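PDB 4B46: tubulin-like protein CetZ1 from Haloferax volcanii, which controls archaeal cell shape as a GTP-binding, tubulin-like cytoskeletal protein and is essential for forming the rod-shaped cells needed for efficient swimming. Local coordinates for residues G13-E21 with L45-D53; L165-K174 with Y183-F194. All coordinates share one frame; numbering follows the deposited sequence.

How the interactions relate
From the N terminus, helix 9-26 leads into strand 31-38 and helix 41-45, and interaction 1 closes this first loop when 45-53, on the way to strand 55-57, returns to 13-21. Interaction 2 closes a much shorter loop farther along, between strand 163-168 with the turn after it and helix 179-198. The two lie in series, neither nesting nor crossing, with centres about 17 Å apart. They meet on helix 9-26, whose Phe19 and Val15 pack on Phe194 and Asn187 of helix 179-198. GDP also spans them: Asn169 and Asn187 of interaction 2 bond to its guanine, and Lys14 of interaction 1 lies by O6, its amine less surely placed.

Interaction 1 (G13-E21 with L45-D53); sequences GKVVDKFVE and LGLKNIPKD. With GDP (guanosine-5'-diphosphate), chain B.
The carboxylate of Asp17 gathers the backbone N-H groups of the 48-50 turn. Lys48 N donates to Asp17 OD2 at 2.8 Å, and Asn49 N to Asp17 OD1, also at 2.8 Å; both arrive on the syn side, within 20° of the carboxylate plane. Ile50 N adds a weak bond to Asp17 OD1. Asn49 answers in the other direction: with its CG beside the backbone N (chi1 -53°), it turns ND2 to Asp17 O, donating at 3.0 Å from above the carbonyl plane. Glu21 N, the normal helical partner, meets that same oxygen from the opposite face, so Asp17 O carries two bonds. A water joins Asn49 ND2 to Glu21 OE2, weakly on the glutamate side.

Apolar contacts flank the polar centre. Val20 CG1 lies 3.7 Å from Asn49 CB, the two side chains lying alongside but pointing in contrary senses. Ile50 CD1 meets Val16 CG1 at 3.8 Å, the side chains set roughly perpendicular, while Leu47 CD2 rests 3.6 Å from Gly13 O. Leu47 and Ile50 also touch Ala36 of strand 31-38, placing the loop over both helix and sheet of the Rossmann-like GTPase domain. Because Asp17 is buried, the converging N-H groups probably stabilise its negative charge, so that one helical carboxylate probably helps to set the course of the loop.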
# COMPACT_ATOMS: atom_id res chain seq x y z
N GLY A 13 11.52 1.03 -0.89
CA GLY A 13 12.43 0.98 0.23
C GLY A 13 12.17 2.06 1.26
O GLY A 13 12.14 1.79 2.47
N LYS A 14 12.00 3.29 0.79
CA LYS A 14 11.78 4.43 1.68
C LYS A 14 10.43 4.32 2.40
O LYS A 14 10.30 4.68 3.57
CB LYS A 14 11.87 5.76 0.91
CG LYS A 14 13.29 6.09 0.44
CD LYS A 14 13.29 7.20 -0.59
CE LYS A 14 12.76 8.50 -0.03
NZ LYS A 14 12.72 9.58 -1.07
N VAL A 15 9.43 3.81 1.70
CA VAL A 15 8.11 3.65 2.30
C VAL A 15 8.11 2.58 3.39
O VAL A 15 7.59 2.80 4.48
CB VAL A 15 7.04 3.40 1.22
CG1 VAL A 15 5.69 2.98 1.86
CG2 VAL A 15 6.88 4.66 0.35
N VAL A 16 8.73 1.43 3.10
CA VAL A 16 8.85 0.37 4.09
C VAL A 16 9.67 0.83 5.30
O VAL A 16 9.31 0.55 6.45
CB VAL A 16 9.42 -0.93 3.50
CG1 VAL A 16 9.71 -1.97 4.62
CG2 VAL A 16 8.44 -1.51 2.50
N ASP A 17 10.75 1.56 5.03
CA ASP A 17 11.58 2.14 6.09
C ASP A 17 10.72 3.02 7.02
O ASP A 17 10.82 2.94 8.24
CB ASP A 17 12.70 2.98 5.47
CG ASP A 17 13.99 2.98 6.29
OD1 ASP A 17 14.31 1.94 6.91
OD2 ASP A 17 14.69 4.01 6.29
N LYS A 18 9.87 3.85 6.43
CA LYS A 18 9.02 4.75 7.21
C LYS A 18 7.92 3.98 7.95
O LYS A 18 7.54 4.34 9.05
CB LYS A 18 8.39 5.82 6.32
CG LYS A 18 7.68 6.90 7.11
CD LYS A 18 7.92 8.25 6.47
CE LYS A 18 7.98 9.34 7.53
NZ LYS A 18 8.48 10.62 6.94
N PHE A 19 7.41 2.93 7.31
CA PHE A 19 6.45 2.04 7.95
C PHE A 19 7.03 1.41 9.21
O PHE A 19 6.34 1.30 10.23
CB PHE A 19 6.02 0.95 6.97
CG PHE A 19 4.54 0.86 6.80
CD1 PHE A 19 3.72 0.59 7.89
CD2 PHE A 19 3.95 1.07 5.57
CE1 PHE A 19 2.35 0.52 7.75
CE2 PHE A 19 2.58 1.01 5.42
CZ PHE A 19 1.78 0.73 6.51
N VAL A 20 8.29 1.00 9.14
CA VAL A 20 8.97 0.44 10.30
C VAL A 20 9.04 1.45 11.44
O VAL A 20 8.81 1.12 12.60
CB VAL A 20 10.40 -0.05 9.96
CG1 VAL A 20 11.16 -0.43 11.22
CG2 VAL A 20 10.33 -1.23 9.00
N GLU A 21 9.36 2.70 11.10
CA GLU A 21 9.45 3.76 12.11
C GLU A 21 8.08 4.08 12.74
O GLU A 21 7.97 4.27 13.95
CB GLU A 21 10.07 5.02 11.50
CG GLU A 21 10.15 6.21 12.44
CD GLU A 21 10.53 7.49 11.70
OE1 GLU A 21 9.68 8.02 10.95
OE2 GLU A 21 11.67 7.96 11.87
N LEU A 45 22.02 1.86 1.39
CA LEU A 45 22.80 2.47 2.46
C LEU A 45 22.05 3.61 3.14
O LEU A 45 22.28 3.90 4.32
CB LEU A 45 24.13 3.00 1.90
CG LEU A 45 25.13 1.97 1.38
CD1 LEU A 45 26.32 2.67 0.73
CD2 LEU A 45 25.59 1.05 2.50
N GLY A 46 21.16 4.26 2.41
CA GLY A 46 20.42 5.38 2.94
C GLY A 46 19.28 5.02 3.87
O GLY A 46 18.73 5.88 4.55
N LEU A 47 18.91 3.74 3.91
CA LEU A 47 17.82 3.32 4.78
C LEU A 47 18.26 3.38 6.23
O LEU A 47 19.45 3.30 6.53
CB LEU A 47 17.34 1.92 4.42
CG LEU A 47 16.86 1.82 2.98
CD1 LEU A 47 16.60 0.37 2.62
CD2 LEU A 47 15.61 2.67 2.77
N LYS A 48 17.30 3.54 7.13
CA LYS A 48 17.62 3.83 8.52
C LYS A 48 17.13 2.76 9.48
O LYS A 48 17.72 2.54 10.53
CB LYS A 48 17.01 5.18 8.92
CG LYS A 48 17.51 6.35 8.10
CD LYS A 48 16.75 7.62 8.44
CE LYS A 48 17.25 8.81 7.61
NZ LYS A 48 18.66 9.17 7.94
N ASN A 49 16.06 2.08 9.10
CA ASN A 49 15.33 1.23 10.04
C ASN A 49 15.31 -0.24 9.65
O ASN A 49 15.01 -1.10 10.47
CB ASN A 49 13.90 1.75 10.16
CG ASN A 49 13.85 3.21 10.50
OD1 ASN A 49 14.43 3.64 11.50
ND2 ASN A 49 13.19 4.00 9.66
N ILE A 50 15.62 -0.52 8.40
CA ILE A 50 15.65 -1.89 7.93
C ILE A 50 17.02 -2.49 8.22
O ILE A 50 18.04 -1.91 7.86
CB ILE A 50 15.32 -1.95 6.43
CG1 ILE A 50 13.90 -1.39 6.21
CG2 ILE A 50 15.46 -3.36 5.89
CD1 ILE A 50 13.42 -1.39 4.80
N PRO A 51 17.05 -3.65 8.90
CA PRO A 51 18.33 -4.29 9.27
C PRO A 51 19.23 -4.51 8.05
O PRO A 51 18.74 -4.85 6.98
CB PRO A 51 17.88 -5.65 9.84
CG PRO A 51 16.48 -5.42 10.31
CD PRO A 51 15.89 -4.44 9.33
N LYS A 52 20.53 -4.30 8.21
CA LYS A 52 21.47 -4.40 7.09
C LYS A 52 21.41 -5.77 6.43
O LYS A 52 21.53 -5.88 5.21
CB LYS A 52 22.90 -4.09 7.54
CG LYS A 52 23.05 -2.76 8.26
CD LYS A 52 24.52 -2.38 8.43
CE LYS A 52 24.67 -1.15 9.32
NZ LYS A 52 23.88 0.00 8.80
N ASP A 53 21.20 -6.80 7.23
CA ASP A 53 21.05 -8.16 6.73
C ASP A 53 19.75 -8.37 5.95
O ASP A 53 19.59 -9.39 5.27
CB ASP A 53 21.14 -9.15 7.90
CG ASP A 53 20.49 -8.62 9.16
OD1 ASP A 53 21.18 -7.92 9.93
OD2 ASP A 53 19.30 -8.90 9.37
PB GDP B . 13.39 2.28 -8.94
O1B GDP B . 14.09 2.06 -10.25
O2B GDP B . 14.34 2.25 -7.77
O3B GDP B . 12.30 1.24 -8.81
O3A GDP B . 12.75 3.75 -9.09
PA GDP B . 12.28 4.65 -7.86
O1A GDP B . 11.69 3.83 -6.76
O2A GDP B . 13.42 5.52 -7.40
O5' GDP B . 11.17 5.57 -8.59
C5' GDP B . 10.02 4.91 -9.13
C4' GDP B . 8.81 5.82 -9.00
O4' GDP B . 8.46 5.95 -7.63
C3' GDP B . 9.11 7.24 -9.42
O3' GDP B . 8.85 7.36 -10.81
C2' GDP B . 8.17 8.09 -8.57
O2' GDP B . 6.87 8.11 -9.14
C1' GDP B . 7.99 7.28 -7.32
N9 GDP B . 8.82 7.64 -6.16
C8 GDP B . 10.16 7.72 -6.10
N7 GDP B . 10.56 7.99 -4.83
C5 GDP B . 9.45 8.04 -4.06
C6 GDP B . 9.13 8.25 -2.63
O6 GDP B . 10.03 8.46 -1.78
N1 GDP B . 7.84 8.21 -2.27
C2 GDP B . 6.84 7.99 -3.14
N2 GDP B . 5.56 7.99 -2.69
N3 GDP B . 7.05 7.78 -4.46
C4 GDP B . 8.31 7.79 -4.95
O HOH W 1 12.71 7.04 9.58

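Interaction 2 (L165-K174 with Y183-F194); sequences LVFDNDAWRK and YDEINEEIVNRF. With GDP (guanosine-5'-diphosphate), chain B.
Ile190 CG1 sits squarely over the Phe167 ring, 3.5 Å from its centroid and 2° off the normal, a CH-pi contact filling the middle of one face. Ile186 fits between the Phe167 ring, the Trp172 carbonyl and the guanine: CG2 approaches the ring obliquely, 3.5 Å from Phe167 CE1, while CG1 and CD1 lie against Trp172 O. With CG anti to the backbone N (chi1 -174°), the phenyl group reaches from the strand to these two isoleucines. Farther along, the Phe194 ring lies alongside Leu165 but points the other way, its CE1 4.0 Å from Leu165 CB.

After the turn, Trp172 and Lys174 lie along the Glu185-Ile186-Glu189-Arg193 side of the helix. Trp172 CH2 lies over one face of the Arg193 guanidinium, toward its rim, 3.3 Å from Arg193 NH2, with the planes 68° apart. Glu189 O holds Arg193 NH1, while Trp172 NE1 turns to Leu283 O.

This is the junction of tubulin-like proteins where the last parallel strand of the GTPase domain, 163-168, leads to the long central helix, 179-198, bordering the nucleotide. Guanine fits between Asn169 and Asn187: Asn169 ND2 donates to GDP N3 and GDP N1 to Asn187 OD1, while the Tyr183 ring covers the base face to face. Ile186 CG2 and Ile190 CD1 each come within 3.6 Å of GDP N2.

Lys174 bends over Ile186, laying CD 3.2 Å from Glu185 OE1, and its NZ forms a salt bridge with Glu189 OE1 at 2.6 Å and a hydrogen bond to Trp172 O.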
# COMPACT_ATOMS: atom_id res chain seq x y z
N LEU A 165 -3.27 -2.83 -3.66
CA LEU A 165 -3.60 -1.56 -3.04
C LEU A 165 -2.81 -0.50 -3.80
O LEU A 165 -1.63 -0.68 -4.06
CB LEU A 165 -3.16 -1.53 -1.57
CG LEU A 165 -3.69 -2.48 -0.47
CD1 LEU A 165 -5.08 -2.11 -0.01
CD2 LEU A 165 -3.65 -3.96 -0.83
N VAL A 166 -3.46 0.61 -4.13
CA VAL A 166 -2.82 1.64 -4.96
C VAL A 166 -2.78 2.99 -4.26
O VAL A 166 -3.76 3.42 -3.63
CB VAL A 166 -3.52 1.76 -6.33
CG1 VAL A 166 -2.90 2.90 -7.19
CG2 VAL A 166 -3.48 0.44 -7.07
N PHE A 167 -1.63 3.65 -4.35
CA PHE A 167 -1.49 5.05 -3.98
C PHE A 167 -0.98 5.81 -5.20
O PHE A 167 0.06 5.46 -5.76
CB PHE A 167 -0.55 5.22 -2.78
CG PHE A 167 -0.49 6.63 -2.26
CD1 PHE A 167 0.36 7.56 -2.82
CD2 PHE A 167 -1.31 7.02 -1.20
CE1 PHE A 167 0.41 8.87 -2.35
CE2 PHE A 167 -1.27 8.32 -0.72
CZ PHE A 167 -0.41 9.25 -1.30
N ASP A 168 -1.71 6.85 -5.61
CA ASP A 168 -1.35 7.60 -6.82
C ASP A 168 -0.64 8.91 -6.46
O ASP A 168 -1.29 9.86 -6.01
CB ASP A 168 -2.62 7.86 -7.64
CG ASP A 168 -2.34 8.41 -9.04
OD1 ASP A 168 -1.17 8.72 -9.36
OD2 ASP A 168 -3.30 8.53 -9.82
N ASN A 169 0.68 8.98 -6.66
CA ASN A 169 1.40 10.23 -6.43
C ASN A 169 0.79 11.42 -7.16
O ASN A 169 0.87 12.55 -6.69
CB ASN A 169 2.87 10.14 -6.85
CG ASN A 169 3.72 9.36 -5.86
OD1 ASN A 169 3.29 9.05 -4.74
ND2 ASN A 169 4.95 9.04 -6.26
N ASP A 170 0.20 11.18 -8.33
CA ASP A 170 -0.32 12.30 -9.11
C ASP A 170 -1.47 13.03 -8.39
O ASP A 170 -1.68 14.23 -8.60
CB ASP A 170 -0.77 11.83 -10.50
CG ASP A 170 -1.08 12.99 -11.43
OD1 ASP A 170 -0.20 13.87 -11.59
OD2 ASP A 170 -2.19 13.04 -11.99
N ALA A 171 -2.19 12.31 -7.54
CA ALA A 171 -3.31 12.92 -6.81
C ALA A 171 -2.83 13.61 -5.54
O ALA A 171 -3.58 14.33 -4.90
CB ALA A 171 -4.35 11.85 -6.45
N TRP A 172 -1.57 13.36 -5.17
CA TRP A 172 -1.06 13.86 -3.90
C TRP A 172 0.18 14.76 -4.08
O TRP A 172 0.96 14.95 -3.15
CB TRP A 172 -0.73 12.69 -2.98
CG TRP A 172 -1.96 11.91 -2.58
CD1 TRP A 172 -2.57 10.93 -3.28
CD2 TRP A 172 -2.72 12.08 -1.37
NE1 TRP A 172 -3.67 10.47 -2.60
CE2 TRP A 172 -3.78 11.15 -1.42
CE3 TRP A 172 -2.61 12.93 -0.27
CZ2 TRP A 172 -4.73 11.05 -0.40
CZ3 TRP A 172 -3.54 12.82 0.74
CH2 TRP A 172 -4.59 11.88 0.67
N ARG A 173 0.34 15.31 -5.28
CA ARG A 173 1.51 16.15 -5.55
C ARG A 173 1.60 17.36 -4.63
O ARG A 173 0.58 17.94 -4.25
CB ARG A 173 1.55 16.57 -7.02
CG ARG A 173 2.07 15.48 -7.94
CD ARG A 173 1.30 15.41 -9.24
NE ARG A 173 1.53 16.55 -10.10
CZ ARG A 173 0.56 17.22 -10.72
NH1 ARG A 173 -0.71 16.86 -10.56
NH2 ARG A 173 0.87 18.25 -11.49
N LYS A 174 2.82 17.72 -4.26
CA LYS A 174 3.04 18.87 -3.39
C LYS A 174 3.79 19.92 -4.22
O LYS A 174 4.97 19.76 -4.54
CB LYS A 174 3.83 18.44 -2.15
CG LYS A 174 3.47 17.02 -1.68
CD LYS A 174 3.17 16.93 -0.19
CE LYS A 174 1.66 16.93 0.12
NZ LYS A 174 0.94 15.64 -0.19
N TYR A 183 8.21 13.99 -1.49
CA TYR A 183 8.15 12.56 -1.19
C TYR A 183 8.11 12.28 0.31
O TYR A 183 7.43 11.36 0.75
CB TYR A 183 9.31 11.80 -1.85
CG TYR A 183 9.17 11.64 -3.35
CD1 TYR A 183 7.93 11.43 -3.93
CD2 TYR A 183 10.29 11.71 -4.19
CE1 TYR A 183 7.80 11.28 -5.30
CE2 TYR A 183 10.16 11.55 -5.56
CZ TYR A 183 8.91 11.35 -6.11
OH TYR A 183 8.77 11.21 -7.47
N ASP A 184 8.84 13.08 1.10
CA ASP A 184 8.82 12.91 2.55
C ASP A 184 7.42 13.09 3.12
O ASP A 184 7.00 12.35 4.00
CB ASP A 184 9.77 13.90 3.24
CG ASP A 184 11.23 13.56 3.03
OD1 ASP A 184 11.52 12.43 2.57
OD2 ASP A 184 12.09 14.42 3.34
N GLU A 185 6.70 14.09 2.62
CA GLU A 185 5.35 14.33 3.10
C GLU A 185 4.40 13.30 2.54
O GLU A 185 3.54 12.80 3.26
CB GLU A 185 4.90 15.76 2.79
CG GLU A 185 5.77 16.79 3.48
CD GLU A 185 5.46 18.22 3.07
OE1 GLU A 185 4.53 18.43 2.25
OE2 GLU A 185 6.16 19.13 3.56
N ILE A 186 4.57 12.94 1.27
CA ILE A 186 3.75 11.89 0.68
C ILE A 186 3.92 10.55 1.41
O ILE A 186 2.93 9.86 1.70
CB ILE A 186 4.02 11.71 -0.82
CG1 ILE A 186 3.50 12.93 -1.59
CG2 ILE A 186 3.36 10.43 -1.34
CD1 ILE A 186 4.01 13.02 -3.04
N ASN A 187 5.16 10.20 1.73
CA ASN A 187 5.40 8.95 2.44
C ASN A 187 4.76 8.91 3.83
O ASN A 187 4.34 7.85 4.28
CB ASN A 187 6.91 8.64 2.54
CG ASN A 187 7.54 8.39 1.18
OD1 ASN A 187 6.84 8.20 0.19
ND2 ASN A 187 8.87 8.37 1.14
N GLU A 188 4.68 10.06 4.49
CA GLU A 188 3.96 10.18 5.76
C GLU A 188 2.47 9.91 5.57
O GLU A 188 1.84 9.22 6.36
CB GLU A 188 4.12 11.58 6.35
CG GLU A 188 5.46 11.84 7.01
CD GLU A 188 5.47 11.43 8.47
OE1 GLU A 188 4.52 10.76 8.92
OE2 GLU A 188 6.45 11.79 9.18
N GLU A 189 1.91 10.48 4.50
CA GLU A 189 0.51 10.29 4.16
C GLU A 189 0.21 8.83 3.85
O GLU A 189 -0.83 8.29 4.25
CB GLU A 189 0.12 11.19 2.98
CG GLU A 189 0.19 12.68 3.34
CD GLU A 189 0.01 13.60 2.14
OE1 GLU A 189 0.62 13.35 1.08
OE2 GLU A 189 -0.74 14.59 2.27
N ILE A 190 1.13 8.18 3.15
CA ILE A 190 0.97 6.78 2.80
C ILE A 190 0.94 5.93 4.08
O ILE A 190 0.02 5.14 4.29
CB ILE A 190 2.11 6.30 1.88
CG1 ILE A 190 1.96 6.92 0.49
CG2 ILE A 190 2.17 4.78 1.84
CD1 ILE A 190 3.14 6.65 -0.46
N VAL A 191 1.93 6.14 4.94
CA VAL A 191 2.05 5.31 6.13
C VAL A 191 0.93 5.56 7.16
O VAL A 191 0.48 4.63 7.82
CB VAL A 191 3.46 5.48 6.75
CG1 VAL A 191 3.56 4.72 8.01
CG2 VAL A 191 4.53 4.97 5.78
N ASN A 192 0.47 6.80 7.30
CA ASN A 192 -0.62 7.10 8.23
C ASN A 192 -1.91 6.39 7.84
O ASN A 192 -2.69 5.99 8.69
CB ASN A 192 -0.88 8.60 8.31
CG ASN A 192 0.15 9.33 9.15
OD1 ASN A 192 0.72 8.77 10.08
ND2 ASN A 192 0.40 10.60 8.82
N ARG A 193 -2.12 6.26 6.54
CA ARG A 193 -3.34 5.66 6.02
C ARG A 193 -3.30 4.15 6.11
O ARG A 193 -4.19 3.54 6.70
CB ARG A 193 -3.59 6.13 4.59
CG ARG A 193 -4.10 7.57 4.57
CD ARG A 193 -3.95 8.27 3.23
NE ARG A 193 -4.69 9.53 3.30
CZ ARG A 193 -4.24 10.61 3.93
NH1 ARG A 193 -3.04 10.59 4.50
NH2 ARG A 193 -4.98 11.70 3.98
N PHE A 194 -2.27 3.54 5.52
CA PHE A 194 -2.16 2.09 5.57
C PHE A 194 -1.77 1.59 6.95
O PHE A 194 -2.07 0.45 7.33
CB PHE A 194 -1.21 1.59 4.48
CG PHE A 194 -1.73 1.82 3.09
CD1 PHE A 194 -2.73 1.00 2.57
CD2 PHE A 194 -1.25 2.86 2.30
CE1 PHE A 194 -3.23 1.22 1.30
CE2 PHE A 194 -1.75 3.08 1.03
CZ PHE A 194 -2.74 2.25 0.53
PB GDP B . 13.39 2.28 -8.94
O1B GDP B . 14.09 2.06 -10.25
O2B GDP B . 14.34 2.25 -7.77
O3B GDP B . 12.30 1.24 -8.81
O3A GDP B . 12.75 3.75 -9.09
PA GDP B . 12.28 4.65 -7.86
O1A GDP B . 11.69 3.83 -6.76
O2A GDP B . 13.42 5.52 -7.40
O5' GDP B . 11.17 5.57 -8.59
C5' GDP B . 10.02 4.91 -9.13
C4' GDP B . 8.81 5.82 -9.00
O4' GDP B . 8.46 5.95 -7.63
C3' GDP B . 9.11 7.24 -9.42
O3' GDP B . 8.85 7.36 -10.81
C2' GDP B . 8.17 8.09 -8.57
O2' GDP B . 6.87 8.11 -9.14
C1' GDP B . 7.99 7.28 -7.32
N9 GDP B . 8.82 7.64 -6.16
C8 GDP B . 10.16 7.72 -6.10
N7 GDP B . 10.56 7.99 -4.83
C5 GDP B . 9.45 8.04 -4.06
C6 GDP B . 9.13 8.25 -2.63
O6 GDP B . 10.03 8.46 -1.78
N1 GDP B . 7.84 8.21 -2.27
C2 GDP B . 6.84 7.99 -3.14
N2 GDP B . 5.56 7.99 -2.69
N3 GDP B . 7.05 7.78 -4.46
C4 GDP B . 8.31 7.79 -4.95
O HOH W 2 5.98 11.67 -8.12